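Local coordinates for glycerol dehydrogenase (Schizosaccharomyces pombe, PDB 1TA9), which catalyses the NAD(+)-dependent oxidation of glycerol to dihydroxyacetone in glycerol assimilation, as a probably zinc-dependent member of the iron-containing alcohol dehydrogenase family, at the interface of chains A and B and the interface of chains A and C. Numbering follows the deposited sequence. Chains: chain A/B/C, glycerol dehydrogenase.

Contact 1: the interface of chains A and B. Residues chain A 72-74, 81, 84-85; chain B 60-61, 63-65.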
# COMPACT_ATOMS: atom_id res chain seq x y z
N TYR A 72 -14.95 -38.05 0.08
CA TYR A 72 -15.43 -37.28 -1.06
C TYR A 72 -14.44 -37.64 -2.16
O TYR A 72 -13.24 -37.39 -2.01
CB TYR A 72 -15.41 -35.77 -0.78
CG TYR A 72 -15.71 -34.92 -2.00
CD1 TYR A 72 -14.69 -34.55 -2.89
CD2 TYR A 72 -17.01 -34.53 -2.30
CE1 TYR A 72 -14.97 -33.80 -4.04
CE2 TYR A 72 -17.30 -33.79 -3.45
CZ TYR A 72 -16.28 -33.43 -4.31
OH TYR A 72 -16.57 -32.69 -5.43
N VAL A 73 -14.92 -38.24 -3.24
CA VAL A 73 -14.06 -38.65 -4.34
C VAL A 73 -14.57 -38.05 -5.65
O VAL A 73 -15.73 -38.21 -6.00
CB VAL A 73 -14.02 -40.19 -4.44
CG1 VAL A 73 -13.14 -40.63 -5.60
CG2 VAL A 73 -13.52 -40.78 -3.13
N GLN A 74 -13.68 -37.36 -6.36
CA GLN A 74 -14.01 -36.69 -7.61
C GLN A 74 -12.94 -36.92 -8.68
O GLN A 74 -11.76 -36.68 -8.44
CB GLN A 74 -14.16 -35.19 -7.34
CG GLN A 74 -14.36 -34.32 -8.55
CD GLN A 74 -14.20 -32.85 -8.22
OE1 GLN A 74 -14.75 -32.35 -7.23
NE2 GLN A 74 -13.44 -32.13 -9.05
N ARG A 81 -13.92 -46.87 -11.57
CA ARG A 81 -13.09 -47.25 -10.42
C ARG A 81 -13.97 -47.35 -9.18
O ARG A 81 -13.49 -47.22 -8.06
CB ARG A 81 -12.01 -46.19 -10.16
CG ARG A 81 -10.95 -46.06 -11.25
CD ARG A 81 -9.91 -45.00 -10.87
NE ARG A 81 -10.39 -43.63 -11.04
CZ ARG A 81 -10.61 -43.06 -12.22
NH1 ARG A 81 -10.41 -43.75 -13.34
NH2 ARG A 81 -11.01 -41.80 -12.29
N MET A 84 -12.91 -49.79 -5.95
CA MET A 84 -11.83 -49.42 -5.03
C MET A 84 -12.32 -48.50 -3.91
O MET A 84 -11.70 -48.43 -2.85
CB MET A 84 -10.65 -48.79 -5.78
CG MET A 84 -10.87 -47.39 -6.31
SD MET A 84 -9.33 -46.76 -7.06
CE MET A 84 -8.38 -46.39 -5.59
N TYR A 85 -13.42 -47.80 -4.15
CA TYR A 85 -13.99 -46.90 -3.14
C TYR A 85 -15.15 -47.56 -2.41
O TYR A 85 -15.24 -47.50 -1.19
CB TYR A 85 -14.47 -45.60 -3.79
CG TYR A 85 -13.35 -44.86 -4.48
CD1 TYR A 85 -12.28 -44.36 -3.75
CD2 TYR A 85 -13.35 -44.68 -5.86
CE1 TYR A 85 -11.23 -43.70 -4.37
CE2 TYR A 85 -12.30 -44.03 -6.50
CZ TYR A 85 -11.25 -43.54 -5.74
OH TYR A 85 -10.21 -42.89 -6.36
N GLU B 60 -3.13 -45.51 -3.72
CA GLU B 60 -3.15 -44.20 -4.36
C GLU B 60 -4.08 -44.20 -5.57
O GLU B 60 -4.29 -45.23 -6.21
CB GLU B 60 -1.73 -43.80 -4.78
N SER B 61 -4.63 -43.02 -5.88
CA SER B 61 -5.53 -42.87 -7.01
C SER B 61 -5.26 -41.56 -7.75
O SER B 61 -4.49 -40.72 -7.29
CB SER B 61 -6.99 -42.90 -6.53
OG SER B 61 -7.88 -42.81 -7.63
N ASP B 63 -7.81 -39.65 -8.59
CA ASP B 63 -8.97 -38.82 -8.25
C ASP B 63 -8.65 -37.82 -7.15
O ASP B 63 -7.69 -37.99 -6.41
CB ASP B 63 -10.13 -39.73 -7.82
CG ASP B 63 -10.54 -40.71 -8.90
OD1 ASP B 63 -10.76 -40.28 -10.05
OD2 ASP B 63 -10.64 -41.92 -8.60
N ARG B 64 -9.46 -36.76 -7.07
CA ARG B 64 -9.31 -35.73 -6.05
C ARG B 64 -10.10 -36.25 -4.85
O ARG B 64 -11.32 -36.43 -4.93
CB ARG B 64 -9.91 -34.40 -6.54
CG ARG B 64 -9.72 -33.24 -5.58
CD ARG B 64 -10.38 -31.96 -6.09
NE ARG B 64 -9.90 -31.58 -7.42
CZ ARG B 64 -9.78 -30.32 -7.84
NH1 ARG B 64 -9.35 -30.07 -9.07
NH2 ARG B 64 -10.08 -29.31 -7.03
N ILE B 65 -9.40 -36.48 -3.74
CA ILE B 65 -10.01 -37.06 -2.55
C ILE B 65 -9.89 -36.26 -1.25
O ILE B 65 -8.82 -35.75 -0.93
CB ILE B 65 -9.42 -38.47 -2.29
CG1 ILE B 65 -9.59 -39.35 -3.52
CG2 ILE B 65 -10.06 -39.09 -1.05
CD1 ILE B 65 -8.90 -40.70 -3.43
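Strand 71-75 of chain A pairs antiparallel with strand 64-67 of chain B, while the 3-10 helix 78-81 and helix 82-86 of chain A receive the loop that leads into the B strand. A:Gln74 and B:Arg64 exchange both backbone hydrogen bonds, from B:Arg64 N to A:Gln74 O at 2.7 Å and from A:Gln74 N to B:Arg64 O at 2.9 Å, so a sheet continues across the chains. Beside this pairing, B:Asp63 illustrates how one carboxylate can gather several donors. A:Arg81 meets B:Asp63 tip to tip and side-on, the guanidinium nearly coplanar with the carboxylate: NH2 takes the syn lone pair of OD1 at 2.7 Å in a salt bridge, and NE gives OD2 an almost straight bond of 3.0 Å (173° at H). The phenol of A:Tyr85 comes from the other side of B:Asp63 OD2, onto its anti lone pair, with OH 2.5 Å away. An alanine in place of B:Asp63 would probably leave the A:Arg81 guanidinium without its countercharge and the A:Tyr85 hydroxyl without its acceptor. The tyrosine ring is held between A:Met84 CG, over the centre of one face, and A:Val73 CG1, near the rim of the other. With B:Ser61 OG anti to its backbone N (chi1 -177°), that hydroxyl also reaches the phenol, donating to A:Tyr85 OH at 2.7 Å.

Contact 2: the interface of chains A and C. Residues chain A 415, 418-419, 422-423; chain C 280, 284, 449-450.
The guanidinium of C:Arg284 has A:Lys415 CB over one face, offset toward the rim, and receives A:Asp418 and A:Ser419 at its edge; the C:His449 ring meets A:Ser419 OG edge-on, with A:Gln422 OE1 also near its plane. The example shows one serine hydroxyl joining two flat groups. A:Ser419 OG lies 2.8 Å from C:His449 NE2, in a bond of unsettled direction, and accepts from C:Arg284 NH1 at 2.9 Å. The arginine, bent at chi2 (56°), also turns its end toward A:Asp418, where NH1 and NH2 both address OD2. The carboxylate stands almost perpendicular to the guanidinium (81°), and C:Arg284 NH1, 3.0 Å from A:Asp418 OD2 on its anti lone pair, makes the salt bridge. From its own chain A:Gln422 NE2 adds a bent bond to A:Asp418 OD2 at 2.8 Å, above the carboxylate plane. C:His449 ND1 turns back to the C-terminal carboxylate, 2.7 Å from C:Pro450 OXT, which probably fixes the rotation of the ring; a water links that same OXT to A:Gln422 OE1. Apolar contacts finish the patch, C:Pro450 CG resting on A:Gln422 CB and C:Leu280 CD1 on A:Lys423 CB. In the deposited octamer the site ties the C-terminal end of one chain and its helix 258-284 to helix 407-428 of its neighbour.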
# COMPACT_ATOMS: atom_id res chain seq x y z
N LYS A 415 -37.76 -6.19 -4.61
CA LYS A 415 -37.94 -5.18 -5.65
C LYS A 415 -36.68 -4.33 -5.80
O LYS A 415 -36.31 -3.95 -6.91
CB LYS A 415 -39.14 -4.28 -5.33
CG LYS A 415 -40.48 -4.91 -5.70
CD LYS A 415 -41.67 -4.07 -5.24
CE LYS A 415 -41.86 -4.16 -3.73
NZ LYS A 415 -43.14 -3.52 -3.29
N ASP A 418 -34.10 -5.88 -8.00
CA ASP A 418 -34.49 -5.69 -9.39
C ASP A 418 -34.08 -4.31 -9.92
O ASP A 418 -33.51 -4.20 -11.01
CB ASP A 418 -36.01 -5.88 -9.53
CG ASP A 418 -36.46 -5.84 -10.97
OD1 ASP A 418 -35.98 -6.67 -11.77
OD2 ASP A 418 -37.30 -4.98 -11.30
N SER A 419 -34.36 -3.25 -9.16
CA SER A 419 -34.00 -1.90 -9.57
C SER A 419 -32.48 -1.69 -9.60
O SER A 419 -31.95 -1.08 -10.53
CB SER A 419 -34.64 -0.86 -8.64
OG SER A 419 -36.03 -0.75 -8.86
N GLN A 422 -31.05 -3.51 -12.61
CA GLN A 422 -31.38 -2.82 -13.85
C GLN A 422 -30.48 -1.60 -14.03
O GLN A 422 -30.06 -1.29 -15.14
CB GLN A 422 -32.84 -2.39 -13.87
CG GLN A 422 -33.82 -3.54 -14.04
CD GLN A 422 -35.23 -3.06 -14.29
OE1 GLN A 422 -35.48 -2.28 -15.22
NE2 GLN A 422 -36.17 -3.51 -13.47
N LYS A 423 -30.19 -0.91 -12.93
CA LYS A 423 -29.32 0.27 -13.00
C LYS A 423 -27.91 -0.13 -13.38
O LYS A 423 -27.25 0.54 -14.18
CB LYS A 423 -29.30 1.00 -11.65
CG LYS A 423 -28.48 2.30 -11.66
CD LYS A 423 -29.12 3.32 -12.60
CE LYS A 423 -28.43 4.67 -12.50
NZ LYS A 423 -29.13 5.69 -13.33
N LEU C 280 -32.78 4.92 -6.17
CA LEU C 280 -33.45 3.81 -6.85
C LEU C 280 -34.60 3.30 -5.98
O LEU C 280 -35.69 3.01 -6.48
CB LEU C 280 -32.45 2.69 -7.14
CG LEU C 280 -31.37 3.05 -8.16
CD1 LEU C 280 -30.30 1.96 -8.19
CD2 LEU C 280 -32.00 3.20 -9.54
N ARG C 284 -38.63 3.27 -6.85
CA ARG C 284 -39.36 2.01 -6.84
C ARG C 284 -40.43 1.99 -5.75
O ARG C 284 -41.30 1.11 -5.73
CB ARG C 284 -38.37 0.85 -6.64
CG ARG C 284 -38.93 -0.54 -6.91
CD ARG C 284 -39.51 -0.63 -8.32
NE ARG C 284 -40.00 -1.98 -8.63
CZ ARG C 284 -39.28 -2.93 -9.22
NH1 ARG C 284 -38.03 -2.69 -9.58
NH2 ARG C 284 -39.82 -4.12 -9.45
N HIS C 449 -35.93 6.14 -13.44
CA HIS C 449 -35.68 4.72 -13.19
C HIS C 449 -35.10 4.10 -14.45
O HIS C 449 -35.50 4.44 -15.56
CB HIS C 449 -36.98 4.00 -12.80
CG HIS C 449 -36.77 2.59 -12.35
ND1 HIS C 449 -36.38 1.58 -13.21
CD2 HIS C 449 -36.86 2.02 -11.13
CE1 HIS C 449 -36.24 0.46 -12.53
NE2 HIS C 449 -36.52 0.70 -11.26
N PRO C 450 -34.13 3.19 -14.29
CA PRO C 450 -33.51 2.54 -15.46
C PRO C 450 -34.53 1.80 -16.32
O PRO C 450 -34.32 1.75 -17.55
CB PRO C 450 -32.47 1.61 -14.83
CG PRO C 450 -33.02 1.33 -13.46
CD PRO C 450 -33.54 2.68 -13.04
OXT PRO C 450 -35.51 1.27 -15.76
O HOH W 1 -43.21 -0.54 -4.40
O HOH W 2 -37.32 -0.73 -16.41

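Contact 3: the interface of chains A and C. Residues chain A 349-352; chain C 273-274.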
# COMPACT_ATOMS: atom_id res chain seq x y z
N ASP A 349 -27.80 -4.52 4.03
CA ASP A 349 -27.50 -3.12 3.78
C ASP A 349 -26.08 -2.84 3.25
O ASP A 349 -25.44 -1.89 3.69
CB ASP A 349 -27.72 -2.31 5.06
CG ASP A 349 -27.92 -0.83 4.80
OD1 ASP A 349 -27.45 -0.01 5.62
OD2 ASP A 349 -28.56 -0.48 3.79
N TRP A 350 -25.60 -3.67 2.33
CA TRP A 350 -24.27 -3.44 1.76
C TRP A 350 -24.33 -2.19 0.90
O TRP A 350 -25.36 -1.90 0.30
CB TRP A 350 -23.87 -4.58 0.82
CG TRP A 350 -23.52 -5.89 1.45
CD1 TRP A 350 -23.77 -6.29 2.73
CD2 TRP A 350 -22.90 -7.00 0.79
NE1 TRP A 350 -23.34 -7.59 2.91
CE2 TRP A 350 -22.80 -8.05 1.73
CE3 TRP A 350 -22.41 -7.21 -0.51
CZ2 TRP A 350 -22.24 -9.30 1.42
CZ3 TRP A 350 -21.85 -8.45 -0.82
CH2 TRP A 350 -21.78 -9.48 0.14
N PRO A 351 -23.23 -1.43 0.83
CA PRO A 351 -23.23 -0.23 -0.01
C PRO A 351 -23.52 -0.69 -1.44
O PRO A 351 -23.21 -1.83 -1.80
CB PRO A 351 -21.80 0.29 0.16
CG PRO A 351 -21.50 -0.04 1.59
CD PRO A 351 -22.03 -1.47 1.70
N LEU A 352 -24.10 0.17 -2.26
CA LEU A 352 -24.44 -0.22 -3.62
C LEU A 352 -23.25 -0.75 -4.43
O LEU A 352 -23.39 -1.67 -5.23
CB LEU A 352 -25.09 0.95 -4.37
CG LEU A 352 -25.62 0.59 -5.76
CD1 LEU A 352 -26.64 -0.54 -5.65
CD2 LEU A 352 -26.24 1.82 -6.40
N LYS C 273 -21.91 5.90 -0.02
CA LYS C 273 -22.32 4.50 -0.04
C LYS C 273 -23.76 4.23 -0.45
O LYS C 273 -24.02 3.25 -1.14
CB LYS C 273 -22.12 3.87 1.33
CG LYS C 273 -20.70 3.82 1.84
CD LYS C 273 -20.70 3.27 3.26
CE LYS C 273 -19.29 3.12 3.80
NZ LYS C 273 -19.35 2.59 5.19
N TYR C 274 -24.67 5.10 -0.05
CA TYR C 274 -26.10 4.86 -0.28
C TYR C 274 -26.95 5.84 -1.09
O TYR C 274 -28.12 5.54 -1.34
CB TYR C 274 -26.78 4.68 1.09
CG TYR C 274 -26.14 3.60 1.93
CD1 TYR C 274 -26.33 2.26 1.63
CD2 TYR C 274 -25.31 3.93 3.01
CE1 TYR C 274 -25.73 1.25 2.39
CE2 TYR C 274 -24.70 2.93 3.77
CZ TYR C 274 -24.91 1.60 3.45
OH TYR C 274 -24.32 0.59 4.19
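A helix start meets the flank of another helix: the loop before helix 352-364 of chain A, with the first residue of that helix, lies against C:Lys273 and C:Tyr274 within helix 258-284. In this example of main-chain recognition, hydrogen bonds end on backbone carbonyls. The phenol of C:Tyr274 donates from OH to A:Asp349 O at 2.8 Å, nearly along the C=O axis (166°), and the acceptor lies at the edge of the ring, in its plane. C:Tyr274 CG is anti to its carbonyl carbon (chi1 -55°), a turn that carries the ring out toward the loop. The A:Asp349 carboxylate runs almost parallel to this ring (6° between the planes), above it on the side opposite C:Lys273 CB and out past the rim, with OD2 3.6 Å from C:Tyr274 CE1. Another, longer bond passes from A:Leu352 N to C:Lys273 O at 3.3 Å, giving a partner to an amide at the helix N-terminus. Between these bonds sits A:Pro351, which buries more surface than the other residues of the patch. Its ring lies alongside the extended C:Lys273 chain, both pointing the same way. A:Pro351 CB packs 3.8 Å from C:Lys273 CB, and farther out A:Pro351 CG touches C:Lys273 CD, also at 3.8 Å.

Contact 4: the interface of chains A and B. Residues chain A 266, 270, 293, 296, 300-301; chain B 64, 257-259.
With CG anti to the backbone N (chi1 -175°) and the chain extended beyond it, A:Glu296 reaches its carboxylate to the start of a helix in chain B, while B:Arg64, bent at chi3, swings its guanidinium across the same acid. The result exemplifies N-terminal capping of a helix by a side chain from another subunit. B:Ile258 N gives a nearly straight bond to OE2 of A:Glu296 (3.0 Å, 176° at H), and B:Ala259 N bonds OE1 at 2.9 Å, each to the syn lone pair. The helix end would be expected to favour the carboxylate's negative charge. B:Arg64 NH2 approaches A:Glu296 OE2 at 2.7 Å, almost in line with its C-O bond, in a salt bridge with carboxylate and guanidinium planes steeply crossed (79°). B:Arg64 also donates end-on to A:Asn293 OD1, in the guanidinium plane, from NH1 at 2.9 Å and NH2 at 3.1 Å. A leucine in place of B:Arg64 would probably leave the A:Asn293 carbonyl without these donors and A:Glu296 without its charged mate. B:Ile258 fills the apolar side: CD1 lies against A:Asn293 CG, CB against A:Met301 CE at 3.7 Å, and the tip toward A:Thr270. B:Ala259 CB meets A:Leu300 CD2. The site lies where helices 258-284 and 289-307 of chain A receive the N-terminal end of helix 258-284 and strand 64-67 of chain B.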
# COMPACT_ATOMS: atom_id res chain seq x y z
N ALA A 266 -13.02 -20.94 1.09
CA ALA A 266 -12.42 -21.65 -0.03
C ALA A 266 -13.40 -21.66 -1.20
O ALA A 266 -13.01 -21.51 -2.36
CB ALA A 266 -12.08 -23.07 0.38
N THR A 270 -12.55 -19.88 -4.72
CA THR A 270 -12.48 -20.76 -5.87
C THR A 270 -13.41 -20.29 -7.00
O THR A 270 -13.03 -20.31 -8.17
CB THR A 270 -12.83 -22.22 -5.48
OG1 THR A 270 -11.92 -22.67 -4.47
CG2 THR A 270 -12.73 -23.14 -6.68
N ASN A 293 -12.11 -27.77 -10.34
CA ASN A 293 -12.07 -26.93 -9.15
C ASN A 293 -13.47 -26.45 -8.77
O ASN A 293 -13.83 -26.43 -7.58
CB ASN A 293 -11.18 -25.70 -9.35
CG ASN A 293 -9.72 -26.05 -9.46
OD1 ASN A 293 -9.30 -27.13 -9.04
ND2 ASN A 293 -8.94 -25.13 -10.00
N GLU A 296 -15.58 -29.13 -7.37
CA GLU A 296 -15.29 -29.30 -5.95
C GLU A 296 -15.94 -28.18 -5.14
O GLU A 296 -16.47 -28.43 -4.06
CB GLU A 296 -13.77 -29.29 -5.66
CG GLU A 296 -13.48 -29.60 -4.18
CD GLU A 296 -12.06 -29.28 -3.70
OE1 GLU A 296 -11.90 -29.02 -2.49
OE2 GLU A 296 -11.11 -29.29 -4.51
N LEU A 300 -18.21 -30.16 -2.65
CA LEU A 300 -17.54 -30.34 -1.37
C LEU A 300 -17.47 -29.07 -0.53
O LEU A 300 -17.95 -29.06 0.61
CB LEU A 300 -16.12 -30.87 -1.58
CG LEU A 300 -15.30 -31.05 -0.30
CD1 LEU A 300 -15.97 -32.08 0.61
CD2 LEU A 300 -13.89 -31.49 -0.64
N MET A 301 -16.88 -28.02 -1.08
CA MET A 301 -16.72 -26.76 -0.35
C MET A 301 -18.04 -26.12 0.06
O MET A 301 -18.23 -25.74 1.21
CB MET A 301 -15.91 -25.76 -1.19
CG MET A 301 -14.49 -26.20 -1.45
SD MET A 301 -13.59 -24.99 -2.44
CE MET A 301 -13.08 -25.99 -3.85
N ARG B 64 -9.46 -36.76 -7.07
CA ARG B 64 -9.31 -35.73 -6.05
C ARG B 64 -10.10 -36.25 -4.85
O ARG B 64 -11.32 -36.43 -4.93
CB ARG B 64 -9.91 -34.40 -6.54
CG ARG B 64 -9.72 -33.24 -5.58
CD ARG B 64 -10.38 -31.96 -6.09
NE ARG B 64 -9.90 -31.58 -7.42
CZ ARG B 64 -9.78 -30.32 -7.84
NH1 ARG B 64 -9.35 -30.07 -9.07
NH2 ARG B 64 -10.08 -29.31 -7.03
N SER B 257 -7.15 -31.84 -2.48
CA SER B 257 -8.33 -31.01 -2.69
C SER B 257 -8.00 -29.57 -2.28
O SER B 257 -7.04 -29.33 -1.54
CB SER B 257 -9.49 -31.51 -1.83
OG SER B 257 -9.19 -31.36 -0.45
N ILE B 258 -8.79 -28.62 -2.75
CA ILE B 258 -8.59 -27.23 -2.39
C ILE B 258 -9.04 -27.05 -0.94
O ILE B 258 -8.41 -26.33 -0.17
CB ILE B 258 -9.42 -26.30 -3.32
CG1 ILE B 258 -8.82 -26.33 -4.73
CG2 ILE B 258 -9.45 -24.87 -2.77
CD1 ILE B 258 -9.63 -25.57 -5.76
N ALA B 259 -10.10 -27.75 -0.56
CA ALA B 259 -10.63 -27.66 0.80
C ALA B 259 -9.57 -28.00 1.85
O ALA B 259 -9.43 -27.31 2.85
CB ALA B 259 -11.83 -28.59 0.95

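Contacts 1 and 4 are neighbours in the two-fold A-B interface, their C-alpha centres about 14 Å apart, and share B:Arg64: its backbone serves the intersubunit sheet in contact 1 and its guanidinium the polar cluster of contact 4. Contacts 2 and 3 belong to the A-C interface, also about 14 Å apart, and both use helix 258-284 of chain C. The C-alpha centres of contacts 1 and 2 are about 48 Å apart, and those of contacts 3 and 4 about 31 Å. Helix 258-284 thus serves both interfaces, its N-terminal end in contact 4 and later residues in contacts 2 and 3, linking chains within the deposited octamer.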